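Local coordinates for protein aspartate aminotransferase (Leishmania major, PDB 4H51) that probably catalyses the pyridoxal-phosphate-dependent exchange of an amino group between L-aspartate and 2-oxoglutarate, working as a homodimer, at residues 69-74 with 306-311; 99-104 with 278-283; 165-168 with 174-177; 226-231 with 248-253; 314-319 with 324-329. All coordinates share one frame; numbering follows the deposited sequence. Where two conformers were deposited one is given.

Contact 1. Residues 69-74 with 306-311; sequences KAEQLL and PAHGAR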
# COMPACT_ATOMS: atom_id res chain seq x y z
N LYS B 69 24.57 3.56 -0.43
CA LYS B 69 25.17 3.74 -1.75
C LYS B 69 24.11 3.86 -2.84
O LYS B 69 24.24 4.65 -3.76
CB LYS B 69 26.05 2.57 -2.18
CG LYS B 69 27.38 2.44 -1.48
CD LYS B 69 28.32 1.60 -2.35
CE LYS B 69 29.63 1.36 -1.65
NZ LYS B 69 30.44 0.41 -2.46
N ALA B 70 23.09 3.02 -2.75
CA ALA B 70 21.98 3.04 -3.70
C ALA B 70 21.16 4.34 -3.63
O ALA B 70 20.65 4.81 -4.67
CB ALA B 70 21.08 1.81 -3.50
N GLU B 71 21.00 4.93 -2.44
CA GLU B 71 20.28 6.20 -2.37
C GLU B 71 21.02 7.27 -3.20
O GLU B 71 20.40 8.04 -3.94
CB GLU B 71 20.06 6.70 -0.92
CG GLU B 71 18.96 6.00 -0.12
CD GLU B 71 17.57 6.64 -0.23
OE1 GLU B 71 17.36 7.49 -1.11
OE2 GLU B 71 16.66 6.29 0.59
N GLN B 72 22.33 7.32 -3.10
CA GLN B 72 23.09 8.32 -3.87
C GLN B 72 23.03 8.10 -5.36
O GLN B 72 22.93 9.05 -6.16
CB GLN B 72 24.55 8.36 -3.42
CG GLN B 72 25.31 9.57 -3.94
CD GLN B 72 24.71 10.92 -3.56
OE1 GLN B 72 24.58 11.27 -2.38
NE2 GLN B 72 24.37 11.72 -4.57
N LEU B 73 23.12 6.83 -5.76
CA LEU B 73 23.08 6.51 -7.18
C LEU B 73 21.72 6.87 -7.78
O LEU B 73 21.65 7.40 -8.88
CB LEU B 73 23.47 5.03 -7.41
CG LEU B 73 24.92 4.78 -6.95
CD1 LEU B 73 25.21 3.29 -7.06
CD2 LEU B 73 25.95 5.66 -7.71
N LEU B 74 20.64 6.64 -7.03
CA LEU B 74 19.29 7.04 -7.50
C LEU B 74 19.14 8.55 -7.60
O LEU B 74 18.54 9.07 -8.56
CB LEU B 74 18.18 6.52 -6.56
CG LEU B 74 17.67 5.12 -6.73
CD1 LEU B 74 16.56 4.90 -5.69
CD2 LEU B 74 17.13 4.97 -8.15
N PRO B 306 4.38 2.12 -4.25
CA PRO B 306 5.44 3.11 -4.05
C PRO B 306 6.76 2.68 -4.72
O PRO B 306 7.16 1.53 -4.63
CB PRO B 306 5.58 3.22 -2.52
CG PRO B 306 5.10 1.89 -2.01
CD PRO B 306 4.06 1.39 -3.00
N ALA B 307 7.41 3.64 -5.35
CA ALA B 307 8.55 3.32 -6.21
C ALA B 307 9.89 3.31 -5.50
O ALA B 307 10.79 2.58 -5.89
CB ALA B 307 8.60 4.23 -7.42
N HIS B 308 10.05 4.12 -4.45
CA HIS B 308 11.40 4.31 -3.91
C HIS B 308 12.04 3.01 -3.44
O HIS B 308 13.20 2.73 -3.81
CB HIS B 308 11.37 5.34 -2.80
CG HIS B 308 12.73 5.80 -2.36
ND1 HIS B 308 13.57 6.49 -3.18
CD2 HIS B 308 13.38 5.67 -1.14
CE1 HIS B 308 14.70 6.74 -2.52
NE2 HIS B 308 14.58 6.26 -1.26
N GLY B 309 11.34 2.19 -2.66
CA GLY B 309 11.94 0.93 -2.17
C GLY B 309 12.31 -0.03 -3.32
O GLY B 309 13.38 -0.62 -3.35
N ALA B 310 11.40 -0.12 -4.28
CA ALA B 310 11.59 -0.97 -5.48
C ALA B 310 12.80 -0.49 -6.28
O ALA B 310 13.57 -1.28 -6.75
CB ALA B 310 10.34 -0.94 -6.35
N ARG B 311 12.96 0.80 -6.39
CA ARG B 311 14.11 1.35 -7.12
C ARG B 311 15.41 1.09 -6.38
O ARG B 311 16.41 0.68 -6.99
CB ARG B 311 13.91 2.83 -7.38
CG ARG B 311 12.85 3.15 -8.44
CD ARG B 311 12.99 4.63 -8.87
NE ARG B 311 11.77 5.12 -9.50
CZ ARG B 311 11.41 4.85 -10.74
NH1 ARG B 311 12.21 4.16 -11.57
NH2 ARG B 311 10.24 5.32 -11.17
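A histidine-carboxylate hydrogen bond, His308 to Glu71, joins helix 65-76 to the first turn of helix 307-318 at the dimer interface. The donor His308 NE2 lies 2.8 Å from Glu71 OE2, and the bond is nearly straight, with 171° at the hydrogen. The acceptor sits in the plane of the imidazole, at its edge. Relative to the carboxylate, however, NE2 approaches from above the plane, about 40° out of it. This bond is described for one of two deposited conformers of Glu71 and is less certain for that reason. In that conformer the side chain bends at chi2 (-90°), which brings the carboxylate across the gap between the helices.

Beside this polar pair lies an apolar contact. Leu74 reaches over with both methyls: CD1 is 3.8 Å from Arg311 CB, and CD2 is 3.9 Å from the same Arg311 CB. Leu74 CD1 also comes within 4.1 Å of His308 CE1. The guanidinium end of Arg311 leads away and makes a cation-pi contact with Tyr89.

In the second subunit, Tyr81 OH also bonds Glu71 OE2, and His308 stacks on the His308 ring. If this conformer holds, two bonds converge on one buried carboxylate oxygen. The carboxylate would then probably polarise the imidazole N-H and, with the stacked ring, help to hold its rotation. The stacking would probably disfavour charge on both rings.

Contact 2. Residues 99-104 with 278-283; sequences IIYGNT and SLLLKD
A water joins Tyr101 OH and Ser278 OG, which do not meet directly. The water oxygen is 2.8 Å from Tyr101 OH and 2.8 Å from Ser278 OG. Ser278 OG itself stands at the edge of the Tyr101 ring, near its plane, and its closest ring atom is CE2.

The rest of the contact is apolar. Tyr101 CG lies anti to its own carbonyl carbon (chi1 -69°), which directs the phenol toward the strand. Leu280 comes from the opposite direction to the tyrosine and meets the phenol end of the ring. Leu280 CD2 lies over one face, 4.0 Å above the ring plane and offset toward the rim. Leu280 CD1 is 3.7 Å from Tyr101 OH and 3.9 Å from Tyr101 CZ. The phenol oxygen therefore has a methyl beside it as well as its water.

Tyr101 is the last residue of helix 90-101, and Gly102 leaves the helix with a positive phi of 80°. Ser278 and Leu280 end strand 274-280, which runs antiparallel to both of its neighbours in the large mixed sheet of the aminotransferase large domain. They project from the same side of that strand, toward the helix end, while Leu279 points away. Leu279 packs on Trp21 of the second subunit. Ala251 of helix 245-252 touches both Tyr101 and Leu280.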
# COMPACT_ATOMS: atom_id res chain seq x y z
N ILE B 99 15.86 -13.88 -7.24
CA ILE B 99 16.62 -14.27 -6.04
C ILE B 99 15.95 -15.45 -5.36
O ILE B 99 16.58 -16.21 -4.66
CB ILE B 99 16.86 -13.13 -5.03
CG1 ILE B 99 15.62 -12.80 -4.23
CG2 ILE B 99 17.47 -11.92 -5.75
CD1 ILE B 99 15.91 -12.11 -2.90
N ILE B 100 14.65 -15.60 -5.57
CA ILE B 100 13.99 -16.70 -4.92
C ILE B 100 14.16 -17.98 -5.75
O ILE B 100 14.55 -18.99 -5.18
CB ILE B 100 12.56 -16.37 -4.41
CG1 ILE B 100 11.96 -17.60 -3.75
CG2 ILE B 100 11.64 -15.71 -5.45
CD1 ILE B 100 12.53 -17.78 -2.33
N TYR B 101 13.96 -17.92 -7.07
CA TYR B 101 14.01 -19.13 -7.91
C TYR B 101 15.33 -19.40 -8.61
O TYR B 101 15.53 -20.49 -9.10
CB TYR B 101 12.87 -19.11 -8.93
CG TYR B 101 11.55 -19.29 -8.27
CD1 TYR B 101 11.26 -20.47 -7.59
CD2 TYR B 101 10.62 -18.25 -8.22
CE1 TYR B 101 10.06 -20.64 -6.95
CE2 TYR B 101 9.42 -18.42 -7.57
CZ TYR B 101 9.15 -19.62 -6.94
OH TYR B 101 7.96 -19.83 -6.29
N GLY B 102 16.23 -18.41 -8.63
CA GLY B 102 17.49 -18.51 -9.40
C GLY B 102 17.24 -18.22 -10.89
O GLY B 102 16.09 -18.07 -11.30
N ASN B 103 18.32 -18.15 -11.70
CA ASN B 103 18.22 -17.95 -13.18
C ASN B 103 17.85 -19.26 -13.88
O ASN B 103 18.70 -19.94 -14.47
CB ASN B 103 19.53 -17.39 -13.74
N THR B 104 16.57 -19.62 -13.80
CA THR B 104 16.11 -20.96 -14.16
C THR B 104 14.88 -20.86 -15.08
O THR B 104 14.32 -19.76 -15.30
CB THR B 104 15.74 -21.79 -12.90
OG1 THR B 104 14.66 -21.14 -12.19
CG2 THR B 104 16.96 -21.99 -11.96
N SER B 278 4.07 -13.64 -6.41
CA SER B 278 4.35 -14.39 -7.60
C SER B 278 3.64 -15.78 -7.56
O SER B 278 3.45 -16.36 -6.50
CB SER B 278 5.85 -14.52 -7.81
OG SER B 278 6.44 -15.33 -6.86
N LEU B 279 3.24 -16.23 -8.74
CA LEU B 279 2.67 -17.53 -8.97
C LEU B 279 3.41 -18.23 -10.10
O LEU B 279 3.59 -17.67 -11.17
CB LEU B 279 1.20 -17.43 -9.41
CG LEU B 279 0.41 -18.72 -9.69
CD1 LEU B 279 0.28 -19.62 -8.46
CD2 LEU B 279 -0.97 -18.42 -10.23
N LEU B 280 3.77 -19.48 -9.85
CA LEU B 280 4.21 -20.39 -10.88
C LEU B 280 3.02 -21.10 -11.47
O LEU B 280 2.30 -21.78 -10.73
CB LEU B 280 5.09 -21.48 -10.26
CG LEU B 280 6.36 -21.00 -9.58
CD1 LEU B 280 7.17 -22.21 -9.07
CD2 LEU B 280 7.18 -20.13 -10.52
N LEU B 281 2.83 -21.03 -12.78
CA LEU B 281 1.64 -21.63 -13.33
C LEU B 281 1.93 -22.68 -14.42
O LEU B 281 2.58 -22.42 -15.44
CB LEU B 281 0.63 -20.53 -13.73
CG LEU B 281 -0.85 -20.89 -13.97
CD1 LEU B 281 -1.44 -21.85 -12.93
CD2 LEU B 281 -1.75 -19.67 -14.08
N LYS B 282 1.47 -23.90 -14.11
CA LYS B 282 1.43 -25.02 -15.03
C LYS B 282 1.13 -24.53 -16.45
O LYS B 282 1.96 -24.71 -17.35
CB LYS B 282 0.36 -26.01 -14.56
N ASP B 283 -0.03 -23.89 -16.62
CA ASP B 283 -0.50 -23.42 -17.94
C ASP B 283 0.04 -22.03 -18.29
O ASP B 283 -0.61 -21.00 -18.02
CB ASP B 283 -2.04 -23.40 -17.98
CG ASP B 283 -2.61 -23.12 -19.37
OD1 ASP B 283 -1.90 -22.65 -20.28
OD2 ASP B 283 -3.80 -23.39 -19.53
O HOH W 1 5.91 -18.08 -7.04

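Contact 3. Residues 165-168 with 174-177; sequences YAYY and SLNF
The Tyr167 ring carries Leu175 on one face. Leu175 CD1 stands 3.5 Å above the ring plane, offset toward the rim, and makes a CH-pi contact 26° off the ring normal. Its closest ring atom is Tyr167 CZ, at 3.6 Å from Leu175 CD1. The other methyl also meets the ring: Leu175 CD2 is 3.8 Å from Tyr167 CE1. Leu175 has a chi1 of -107°, away from the staggered positions, and this brings both methyls to the tyrosine. Tyr167 also stacks with His200, and its OH bonds Val205 O. At the edge of the Tyr165 ring, in its plane, lies Tyr167 CD1. The Tyr168 ring meets backbone instead: its CE1 is 3.6 Å from Ser174 N.

The two segments share one backbone hydrogen bond, from Asn176 N to Tyr167 O at 2.8 Å. It is rather bent, with 141° at the hydrogen. The same Tyr167 O also receives a CA-H contact from Leu175 CA at 3.2 Å. Two groups thus approach this carbonyl oxygen.

The Asn176 side chain turns to the chain ahead, where OD1 caps Gly179 N at the start of helix 177-186. Tyr168 and Leu175 form an antiparallel non-hydrogen-bonded pair. Together these features make a short beta hairpin at one edge of the large sheet, running straight into an N-capped helix.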
# COMPACT_ATOMS: atom_id res chain seq x y z
N TYR B 165 -2.28 -26.10 11.25
CA TYR B 165 -1.57 -27.38 11.24
C TYR B 165 -0.61 -27.41 12.40
O TYR B 165 0.05 -26.40 12.73
CB TYR B 165 -0.83 -27.67 9.92
CG TYR B 165 0.09 -26.62 9.42
CD1 TYR B 165 -0.38 -25.63 8.58
CD2 TYR B 165 1.43 -26.64 9.74
CE1 TYR B 165 0.48 -24.64 8.07
CE2 TYR B 165 2.30 -25.64 9.25
CZ TYR B 165 1.80 -24.66 8.40
OH TYR B 165 2.60 -23.66 7.89
N ALA B 166 -0.55 -28.59 13.04
CA ALA B 166 0.46 -28.86 14.02
C ALA B 166 1.84 -28.51 13.46
O ALA B 166 2.13 -28.80 12.32
CB ALA B 166 0.41 -30.34 14.42
N TYR B 167 2.68 -27.89 14.26
CA TYR B 167 3.95 -27.42 13.76
C TYR B 167 4.98 -27.45 14.87
O TYR B 167 5.88 -28.31 14.85
CB TYR B 167 3.81 -26.03 13.11
CG TYR B 167 5.09 -25.62 12.43
CD1 TYR B 167 5.44 -26.18 11.22
CD2 TYR B 167 6.00 -24.76 13.04
CE1 TYR B 167 6.64 -25.90 10.60
CE2 TYR B 167 7.19 -24.44 12.40
CZ TYR B 167 7.51 -25.01 11.18
OH TYR B 167 8.71 -24.76 10.50
N TYR B 168 4.86 -26.56 15.84
CA TYR B 168 5.86 -26.47 16.93
C TYR B 168 5.40 -27.23 18.15
O TYR B 168 4.25 -27.12 18.55
CB TYR B 168 6.09 -25.02 17.31
CG TYR B 168 7.28 -24.82 18.21
CD1 TYR B 168 8.56 -25.12 17.76
CD2 TYR B 168 7.13 -24.33 19.48
CE1 TYR B 168 9.67 -24.95 18.56
CE2 TYR B 168 8.23 -24.14 20.30
CZ TYR B 168 9.49 -24.45 19.84
OH TYR B 168 10.61 -24.28 20.63
N SER B 174 10.91 -28.33 19.02
CA SER B 174 11.22 -28.89 17.73
C SER B 174 9.92 -29.01 16.98
O SER B 174 8.83 -28.83 17.57
CB SER B 174 11.93 -30.25 17.83
OG SER B 174 11.03 -31.33 18.16
N LEU B 175 10.02 -29.39 15.71
CA LEU B 175 8.84 -29.61 14.89
C LEU B 175 8.13 -30.90 15.26
O LEU B 175 8.73 -31.95 15.29
CB LEU B 175 9.22 -29.68 13.39
CG LEU B 175 8.82 -28.48 12.57
CD1 LEU B 175 9.42 -27.26 13.24
CD2 LEU B 175 9.27 -28.64 11.11
N ASN B 176 6.85 -30.82 15.54
CA ASN B 176 6.00 -32.00 15.57
C ASN B 176 5.69 -32.41 14.14
O ASN B 176 4.61 -32.11 13.60
CB ASN B 176 4.70 -31.70 16.32
CG ASN B 176 3.77 -32.91 16.40
OD1 ASN B 176 4.05 -34.00 15.90
ND2 ASN B 176 2.65 -32.71 17.07
N PHE B 177 6.63 -33.10 13.51
CA PHE B 177 6.51 -33.37 12.10
C PHE B 177 5.45 -34.40 11.81
O PHE B 177 4.73 -34.30 10.78
CB PHE B 177 7.83 -33.79 11.48
CG PHE B 177 7.79 -33.81 9.99
CD1 PHE B 177 7.46 -32.65 9.26
CD2 PHE B 177 8.05 -34.98 9.30
CE1 PHE B 177 7.43 -32.69 7.88
CE2 PHE B 177 8.02 -35.01 7.91
CZ PHE B 177 7.72 -33.87 7.21

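Contact 4. Residues 226-231 with 248-253; sequences VFFDSA and RLFARR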
# COMPACT_ATOMS: atom_id res chain seq x y z
N VAL B 226 -0.18 -24.38 -2.29
CA VAL B 226 0.90 -23.85 -1.42
C VAL B 226 1.04 -22.33 -1.58
O VAL B 226 1.22 -21.82 -2.70
CB VAL B 226 2.24 -24.55 -1.70
CG1 VAL B 226 3.38 -23.91 -0.94
CG2 VAL B 226 2.18 -26.06 -1.36
N PHE B 227 1.05 -21.63 -0.46
CA PHE B 227 1.33 -20.18 -0.39
C PHE B 227 2.51 -19.96 0.56
O PHE B 227 2.37 -20.03 1.77
CB PHE B 227 0.08 -19.44 0.09
CG PHE B 227 0.12 -17.94 -0.03
CD1 PHE B 227 1.15 -17.28 -0.63
CD2 PHE B 227 -0.96 -17.20 0.46
CE1 PHE B 227 1.15 -15.90 -0.77
CE2 PHE B 227 -0.98 -15.83 0.33
CZ PHE B 227 0.07 -15.16 -0.29
N PHE B 228 3.69 -19.71 0.01
CA PHE B 228 4.88 -19.43 0.80
C PHE B 228 4.91 -17.98 1.24
O PHE B 228 4.66 -17.06 0.45
CB PHE B 228 6.17 -19.73 0.01
CG PHE B 228 6.59 -21.18 0.03
CD1 PHE B 228 6.99 -21.77 1.22
CD2 PHE B 228 6.67 -21.93 -1.14
CE1 PHE B 228 7.42 -23.10 1.23
CE2 PHE B 228 7.07 -23.23 -1.14
CZ PHE B 228 7.42 -23.83 0.08
N ASP B 229 5.20 -17.77 2.51
CA ASP B 229 5.47 -16.45 3.05
C ASP B 229 6.98 -16.43 3.21
O ASP B 229 7.55 -17.20 4.01
CB ASP B 229 4.78 -16.28 4.41
CG ASP B 229 4.88 -14.87 4.96
OD1 ASP B 229 5.81 -14.14 4.51
OD2 ASP B 229 4.07 -14.49 5.85
N SER B 230 7.65 -15.61 2.39
CA SER B 230 9.11 -15.54 2.36
C SER B 230 9.62 -14.17 2.78
O SER B 230 9.91 -13.30 1.96
CB SER B 230 9.59 -15.92 0.94
OG SER B 230 10.98 -15.88 0.87
N ALA B 231 9.64 -13.92 4.10
CA ALA B 231 9.99 -12.59 4.60
C ALA B 231 11.49 -12.45 5.01
O ALA B 231 11.99 -11.34 5.19
CB ALA B 231 9.08 -12.24 5.81
N ARG B 248 12.43 -23.48 -4.10
CA ARG B 248 13.04 -24.06 -5.33
C ARG B 248 12.72 -25.52 -5.52
O ARG B 248 12.47 -25.97 -6.65
CB ARG B 248 14.57 -23.84 -5.42
CG ARG B 248 14.95 -22.38 -5.52
CD ARG B 248 16.43 -22.15 -5.55
NE ARG B 248 16.71 -20.70 -5.55
CZ ARG B 248 17.93 -20.20 -5.47
NH1 ARG B 248 18.96 -21.01 -5.42
NH2 ARG B 248 18.09 -18.89 -5.46
N LEU B 249 12.67 -26.27 -4.42
CA LEU B 249 12.24 -27.69 -4.46
C LEU B 249 10.81 -27.84 -4.87
O LEU B 249 10.50 -28.69 -5.70
CB LEU B 249 12.38 -28.34 -3.07
CG LEU B 249 11.86 -29.77 -2.84
CD1 LEU B 249 12.66 -30.85 -3.56
CD2 LEU B 249 11.87 -30.00 -1.33
N PHE B 250 9.91 -27.04 -4.27
CA PHE B 250 8.50 -27.13 -4.65
C PHE B 250 8.31 -26.81 -6.15
O PHE B 250 7.51 -27.46 -6.82
CB PHE B 250 7.62 -26.24 -3.75
CG PHE B 250 7.34 -26.82 -2.35
CD1 PHE B 250 8.34 -27.41 -1.59
CD2 PHE B 250 6.10 -26.68 -1.78
CE1 PHE B 250 8.10 -27.88 -0.33
CE2 PHE B 250 5.84 -27.17 -0.50
CZ PHE B 250 6.85 -27.78 0.22
N ALA B 251 9.00 -25.79 -6.65
CA ALA B 251 8.93 -25.44 -8.08
C ALA B 251 9.38 -26.63 -8.89
O ALA B 251 8.71 -27.03 -9.82
CB ALA B 251 9.82 -24.24 -8.40
N ARG B 252 10.56 -27.16 -8.56
CA ARG B 252 11.16 -28.25 -9.32
C ARG B 252 10.23 -29.44 -9.35
O ARG B 252 10.18 -30.15 -10.37
CB ARG B 252 12.52 -28.69 -8.78
N ARG B 253 9.45 -29.65 -8.26
CA ARG B 253 8.54 -30.79 -8.22
C ARG B 253 7.12 -30.51 -8.73
O ARG B 253 6.25 -31.37 -8.58
CB ARG B 253 8.52 -31.41 -6.82
CG ARG B 253 9.86 -32.12 -6.57
CD ARG B 253 9.87 -32.98 -5.36
NE ARG B 253 8.79 -33.97 -5.41
CZ ARG B 253 8.33 -34.57 -4.33
NH1 ARG B 253 8.86 -34.28 -3.13
NH2 ARG B 253 7.32 -35.41 -4.43
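Phe228 and Phe250 form a tilted edge-to-face aromatic pair between strand 225-230 and helix 245-252. It is a buried helix-on-sheet contact of the large aminotransferase domain, on a parallel strand in the interior of the mixed sheet, covered by the helix. The ring centroids are 4.9 Å apart and the planes stand at 64°. Phe228 supplies the edge. Its CZ sits over the centre of the Phe250 ring, 3.6 Å above the plane, and its CE2 is 3.6 Å from Phe250 CD2.

Val226, two residues earlier on the same side of the strand, fills the corner between the rings. With CG1 anti to its own backbone N (chi1 173°), that methyl lies over a face of Phe228, offset toward the rim. The other methyl, CG2, meets the edge of Phe250 in its plane. Leu195 of strand 192-196 touches all three residues, and Ala216 of helix 209-221 also packs on Phe250.

The strand leads on to the active site. Asp229, next to Phe228, bonds His150 through OD2, and the same OD2 lies close to N1 of the cofactor-modified Lys265. On the helix side of the corner, Val226 CG2 comes to 3.9 Å from Phe250 CE2.

Contact 5. Residues 314-319 with 324-329; sequences HLILSN and KEWEAE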
# COMPACT_ATOMS: atom_id res chain seq x y z
N HIS B 314 15.99 -2.68 -6.71
CA HIS B 314 16.41 -3.01 -8.07
C HIS B 314 17.88 -2.71 -8.34
O HIS B 314 18.62 -3.54 -8.94
CB HIS B 314 15.57 -2.29 -9.12
CG HIS B 314 16.08 -2.55 -10.50
ND1 HIS B 314 16.74 -1.63 -11.22
CD2 HIS B 314 16.15 -3.74 -11.23
CE1 HIS B 314 17.14 -2.16 -12.38
NE2 HIS B 314 16.78 -3.46 -12.40
N LEU B 315 18.31 -1.52 -7.92
CA LEU B 315 19.71 -1.11 -8.09
C LEU B 315 20.66 -2.08 -7.41
O LEU B 315 21.69 -2.47 -8.02
CB LEU B 315 19.98 0.33 -7.60
CG LEU B 315 19.69 1.53 -8.51
CD1 LEU B 315 20.15 2.79 -7.76
CD2 LEU B 315 20.43 1.48 -9.86
N ILE B 316 20.32 -2.48 -6.19
CA ILE B 316 21.15 -3.38 -5.39
C ILE B 316 21.18 -4.81 -5.99
O ILE B 316 22.20 -5.46 -6.01
CB ILE B 316 20.67 -3.41 -3.92
CG1 ILE B 316 20.92 -2.02 -3.26
CG2 ILE B 316 21.29 -4.62 -3.17
CD1 ILE B 316 20.16 -1.76 -1.97
N LEU B 317 20.05 -5.27 -6.50
CA LEU B 317 19.96 -6.59 -7.12
C LEU B 317 20.65 -6.67 -8.48
O LEU B 317 21.25 -7.71 -8.80
CB LEU B 317 18.49 -6.97 -7.30
CG LEU B 317 17.74 -7.23 -6.01
CD1 LEU B 317 16.27 -7.62 -6.27
CD2 LEU B 317 18.39 -8.31 -5.15
N SER B 318 20.56 -5.61 -9.27
CA SER B 318 20.98 -5.67 -10.68
C SER B 318 22.42 -5.24 -10.87
O SER B 318 23.07 -5.71 -11.79
CB SER B 318 20.09 -4.81 -11.53
OG SER B 318 20.12 -3.48 -11.09
N ASN B 319 22.88 -4.31 -10.04
CA ASN B 319 24.26 -3.80 -10.15
C ASN B 319 25.26 -4.81 -9.56
O ASN B 319 25.16 -5.24 -8.43
CB ASN B 319 24.37 -2.46 -9.47
CG ASN B 319 25.76 -1.86 -9.56
OD1 ASN B 319 26.60 -2.13 -8.71
ND2 ASN B 319 25.99 -1.02 -10.58
N LYS B 324 27.05 -8.01 -4.94
CA LYS B 324 28.05 -8.81 -4.22
C LYS B 324 28.21 -8.26 -2.83
O LYS B 324 28.28 -9.02 -1.86
CB LYS B 324 29.40 -8.83 -4.97
N GLU B 325 28.21 -6.94 -2.73
CA GLU B 325 28.37 -6.26 -1.44
C GLU B 325 27.19 -6.51 -0.51
O GLU B 325 27.37 -6.62 0.69
CB GLU B 325 28.54 -4.76 -1.63
CG GLU B 325 29.90 -4.38 -2.21
CD GLU B 325 29.99 -2.90 -2.57
OE1 GLU B 325 29.24 -2.07 -2.03
OE2 GLU B 325 30.88 -2.58 -3.37
N TRP B 326 25.98 -6.58 -1.07
CA TRP B 326 24.80 -6.86 -0.27
C TRP B 326 24.81 -8.25 0.31
O TRP B 326 24.56 -8.48 1.50
CB TRP B 326 23.54 -6.63 -1.14
CG TRP B 326 22.28 -7.07 -0.46
CD1 TRP B 326 21.83 -6.68 0.76
CD2 TRP B 326 21.24 -7.98 -0.98
NE1 TRP B 326 20.67 -7.33 1.08
CE2 TRP B 326 20.26 -8.10 0.06
CE3 TRP B 326 21.08 -8.72 -2.14
CZ2 TRP B 326 19.15 -8.90 -0.06
CZ3 TRP B 326 19.97 -9.52 -2.25
CH2 TRP B 326 19.01 -9.58 -1.24
N GLU B 327 25.08 -9.22 -0.54
CA GLU B 327 25.19 -10.58 -0.06
C GLU B 327 26.22 -10.71 1.07
O GLU B 327 25.93 -11.40 2.04
CB GLU B 327 25.40 -11.56 -1.23
CG GLU B 327 24.20 -11.59 -2.15
CD GLU B 327 24.21 -12.72 -3.16
OE1 GLU B 327 24.27 -13.89 -2.72
OE2 GLU B 327 24.08 -12.47 -4.37
N ALA B 328 27.37 -10.04 0.97
CA ALA B 328 28.38 -10.02 2.05
C ALA B 328 27.81 -9.43 3.34
O ALA B 328 28.02 -9.97 4.42
CB ALA B 328 29.63 -9.23 1.64
N GLU B 329 27.12 -8.32 3.19
CA GLU B 329 26.59 -7.58 4.29
C GLU B 329 25.48 -8.40 5.01
O GLU B 329 25.47 -8.53 6.22
CB GLU B 329 26.10 -6.24 3.72
CG GLU B 329 25.76 -5.23 4.76
CD GLU B 329 25.63 -3.79 4.28
OE1 GLU B 329 25.51 -2.96 5.19
OE2 GLU B 329 25.55 -3.48 3.07
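Ile316 and Trp326 are brought together by their first torsions. At Trp326, CG is anti to the backbone N (chi1 172°), which places the indole alongside helix 307-318. At Ile316, chi1 is -67°, and the branch methyl CG2 is the one turned to the tryptophan. Two consecutive helices meet here at a short break: helix 307-318 ends, Asn319 breaks the helical path, and helix 320-350 starts at once. Asn319 is the N-cap of that second helix, with OD1 bonded to Leu322 N.

Across the junction the contact is wholly apolar. Ile316 CG2 is 3.6 Å from Trp326 CB and 3.8 Å from Trp326 CG, so it touches the root of the side chain. Leu317 reaches further out. Its CD2 is 3.5 Å from Trp326 CZ3, on the benzene part of the indole. The Ile316 side chain crosses Trp326 at about a right angle, and that of Leu317 crosses it at a slant. Met267 packs on all three residues. Trp326 NE1 bonds Asn266 O, so the buried indole nitrogen has a partner. Asn266 directly follows the cofactor-bearing Lys265, so the junction is tied to the chain next to that lysine.

The last turn of the first helix carries a second bond of its own. Ser318 OG donates to His314 O at 2.6 Å. Ser318 N donates to the same oxygen at 2.9 Å, from the opposite face of the carbonyl plane. Ser318 OG also lies 3.5 Å above the His314 ring plane, offset toward its rim.

Overall arrangement
Contacts 1, 5, 2 and 4 touch one after another; contact 3 stands apart. Contacts 1 and 5 share helix 307-318, and their centres are about 12 Å apart; the salt bridge from Lys69 to Glu325 ties them. Ile99 packs on Leu317 between contacts 2 and 5. Contacts 2 and 4 reach the same mixed sheet, and their centres are about 9 Å apart. There, Arg248 probably bonds the carbonyls of Ile99 and Ile100. Contact 3 sits at the sheet's edge, its centre about 40 Å from that of contact 1. Along the chain, contact 2 is nested inside contact 1, and contacts 3 and 4 follow each other inside contact 2. Contact 5 comes last. Contacts 1 and 2 also lie at the dimer interface.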